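Side-chain contact in protein toll (PDB 4LXR), which acts as the receptor for cleaved, activated Spätzle, switching on the Toll pathway in embryonic dorsal-ventral patterning and antifungal immunity: residues A[284-287]-A[288-291]. Sequence-based numbering, arbitrary orientation.
Sequences PSRL and FANQ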
ATOM      1  N   PRO A 284     -16.514   2.975  34.444  1.00 34.25           N
ATOM      2  CA  PRO A 284     -16.588   3.434  35.837  1.00 33.59           C
ATOM      3  C   PRO A 284     -15.257   3.973  36.368  1.00 32.74           C
ATOM      4  O   PRO A 284     -14.188   3.657  35.843  1.00 33.59           O
ATOM      5  CB  PRO A 284     -16.999   2.162  36.608  1.00 33.89           C
ATOM      6  CG  PRO A 284     -16.600   1.029  35.703  1.00 32.61           C
ATOM      7  CD  PRO A 284     -16.828   1.541  34.315  1.00 31.42           C
ATOM      8  N   SER A 285     -15.349   4.801  37.400  1.00 29.57           N
ATOM      9  CA  SER A 285     -14.196   5.395  38.060  1.00 38.58           C
ATOM     10  C   SER A 285     -13.161   4.344  38.486  1.00 44.27           C
ATOM     11  O   SER A 285     -13.505   3.328  39.083  1.00 36.58           O
ATOM     12  CB  SER A 285     -14.667   6.168  39.290  1.00 35.45           C
ATOM     13  OG  SER A 285     -13.565   6.675  40.017  1.00 42.25           O
ATOM     14  N   ARG A 286     -11.894   4.593  38.158  1.00 44.03           N
ATOM     15  CA  ARG A 286     -10.789   3.740  38.597  1.00 46.21           C
ATOM     16  C   ARG A 286     -10.900   2.269  38.197  1.00 37.53           C
ATOM     17  O   ARG A 286     -10.328   1.413  38.866  1.00 39.03           O
ATOM     18  CB  ARG A 286     -10.615   3.837  40.116  1.00 51.54           C
ATOM     19  CG  ARG A 286     -10.005   5.147  40.567  1.00 61.72           C
ATOM     20  CD  ARG A 286      -9.548   5.060  42.006  1.00 67.74           C
ATOM     21  NE  ARG A 286     -10.649   5.241  42.936  1.00 74.89           N
ATOM     22  CZ  ARG A 286     -11.045   6.427  43.386  1.00 84.14           C
ATOM     23  NH1 ARG A 286     -10.425   7.530  42.977  1.00 78.65           N
ATOM     24  NH2 ARG A 286     -12.057   6.512  44.240  1.00 88.62           N
ATOM     25  N   LEU A 287     -11.624   1.980  37.120  1.00 27.99           N
ATOM     26  CA  LEU A 287     -11.822   0.592  36.706  1.00 35.19           C
ATOM     27  C   LEU A 287     -10.489  -0.139  36.557  1.00 31.14           C
ATOM     28  O   LEU A 287     -10.355  -1.282  36.998  1.00 34.66           O
ATOM     29  CB  LEU A 287     -12.614   0.517  35.398  1.00 36.27           C
ATOM     30  CG  LEU A 287     -12.827  -0.883  34.825  1.00 33.72           C
ATOM     31  CD1 LEU A 287     -13.754  -1.694  35.739  1.00 31.17           C
ATOM     32  CD2 LEU A 287     -13.374  -0.846  33.380  1.00 23.57           C
ATOM     33  N   PHE A 288      -9.513   0.536  35.944  1.00 30.10           N
ATOM     34  CA  PHE A 288      -8.189  -0.042  35.704  1.00 28.23           C
ATOM     35  C   PHE A 288      -7.103   0.585  36.571  1.00 30.27           C
ATOM     36  O   PHE A 288      -5.928   0.578  36.211  1.00 32.92           O
ATOM     37  CB  PHE A 288      -7.803   0.068  34.230  1.00 25.46           C
ATOM     38  CG  PHE A 288      -8.715  -0.685  33.317  1.00 25.28           C
ATOM     39  CD1 PHE A 288      -8.862  -2.069  33.447  1.00 21.34           C
ATOM     40  CD2 PHE A 288      -9.440  -0.020  32.333  1.00 25.52           C
ATOM     41  CE1 PHE A 288      -9.709  -2.773  32.605  1.00 26.75           C
ATOM     42  CE2 PHE A 288     -10.303  -0.714  31.485  1.00 21.65           C
ATOM     43  CZ  PHE A 288     -10.434  -2.093  31.612  1.00 27.61           C
ATOM     44  N   ALA A 289      -7.500   1.114  37.723  1.00 29.30           N
ATOM     45  CA  ALA A 289      -6.556   1.764  38.621  1.00 32.91           C
ATOM     46  C   ALA A 289      -5.921   0.775  39.603  1.00 37.46           C
ATOM     47  O   ALA A 289      -6.452  -0.315  39.832  1.00 34.06           O
ATOM     48  CB  ALA A 289      -7.248   2.876  39.375  1.00 35.46           C
ATOM     49  N   ASN A 290      -4.786   1.171  40.174  1.00 32.58           N
ATOM     50  CA  ASN A 290      -4.132   0.411  41.239  1.00 41.80           C
ATOM     51  C   ASN A 290      -3.798  -1.028  40.862  1.00 44.33           C
ATOM     52  O   ASN A 290      -3.890  -1.928  41.688  1.00 47.22           O
ATOM     53  CB  ASN A 290      -4.982   0.439  42.511  1.00 42.27           C
ATOM     54  CG  ASN A 290      -5.200   1.849  43.027  1.00 41.99           C
ATOM     55  OD1 ASN A 290      -6.320   2.357  43.032  1.00 44.04           O
ATOM     56  ND2 ASN A 290      -4.126   2.488  43.465  1.00 38.74           N
ATOM     57  N   GLN A 291      -3.405  -1.225  39.609  1.00 36.33           N
ATOM     58  CA  GLN A 291      -3.027  -2.533  39.087  1.00 31.58           C
ATOM     59  C   GLN A 291      -1.524  -2.582  38.845  1.00 29.52           C
ATOM     60  O   GLN A 291      -1.027  -1.983  37.888  1.00 33.66           O
ATOM     61  CB  GLN A 291      -3.779  -2.790  37.776  1.00 24.69           C
ATOM     62  CG  GLN A 291      -5.268  -3.003  37.979  1.00 36.16           C
ATOM     63  CD  GLN A 291      -5.576  -4.388  38.532  1.00 36.13           C
ATOM     64  OE1 GLN A 291      -4.687  -5.236  38.645  1.00 36.39           O
ATOM     65  NE2 GLN A 291      -6.838  -4.624  38.869  1.00 31.11           N
TER
HETATM   66  O   HOH W   1      -8.346  -2.052  38.854  1.00 30.26           O
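Leu-287 and Phe-288 send their side chains the same way from the loop between strands 270-273 and 296-299, and one methyl meets one ring. Branch CD2 of Leu-287 sits over a face of the Phe-288 ring, 3.9 Å from its centroid and displaced toward the rim, a CH-pi contact whose closest ring atom is CE2, 3.6 Å from CD2. The leucine reaches this place because its CG is anti to the backbone N (chi1 177°), whereas the phenylalanine CG lies beside its own N (chi1 -62°). Both are buried: Phe-288 also touches Leu-297 and Leu-299 of strand 296-299, and Leu-287 packs on Phe-262, joining the loop, whose residues 284-287 close LRR 6, to the hydrophobic interior of Toll's extracellular leucine-rich-repeat solenoid.

Backbone bonds shape the bend. A type II turn from Pro-284 to Leu-287 runs into a type I turn from Arg-286 to Ala-289, closed by Ala-289 N donating to Arg-286 O at 3.1 Å, nearly straight at the hydrogen (164°) but from above the carbonyl plane. This closure brings the buried Ala-289 CB to 3.6 Å from Arg-286 CB and 3.8 Å from Arg-286 CG; beyond this root the exposed arginine is poorly ordered.

A water ties the later residues together, donating to Leu-287 O at 2.8 Å and Ala-289 O at 2.7 Å and accepting from Gln-291 NE2, which also bonds to Asn-265 O.

Cutting Phe-288 back to an alanine is likely to leave Leu-287 CD2 without its ring face and to open a gap beside Leu-297 and Leu-299. The loop thus illustrates how a leucine-rich repeat divides its chemistry: apolar side chains enter the solenoid, while turn bonds and a shared water satisfy backbone carbonyls where the chain turns.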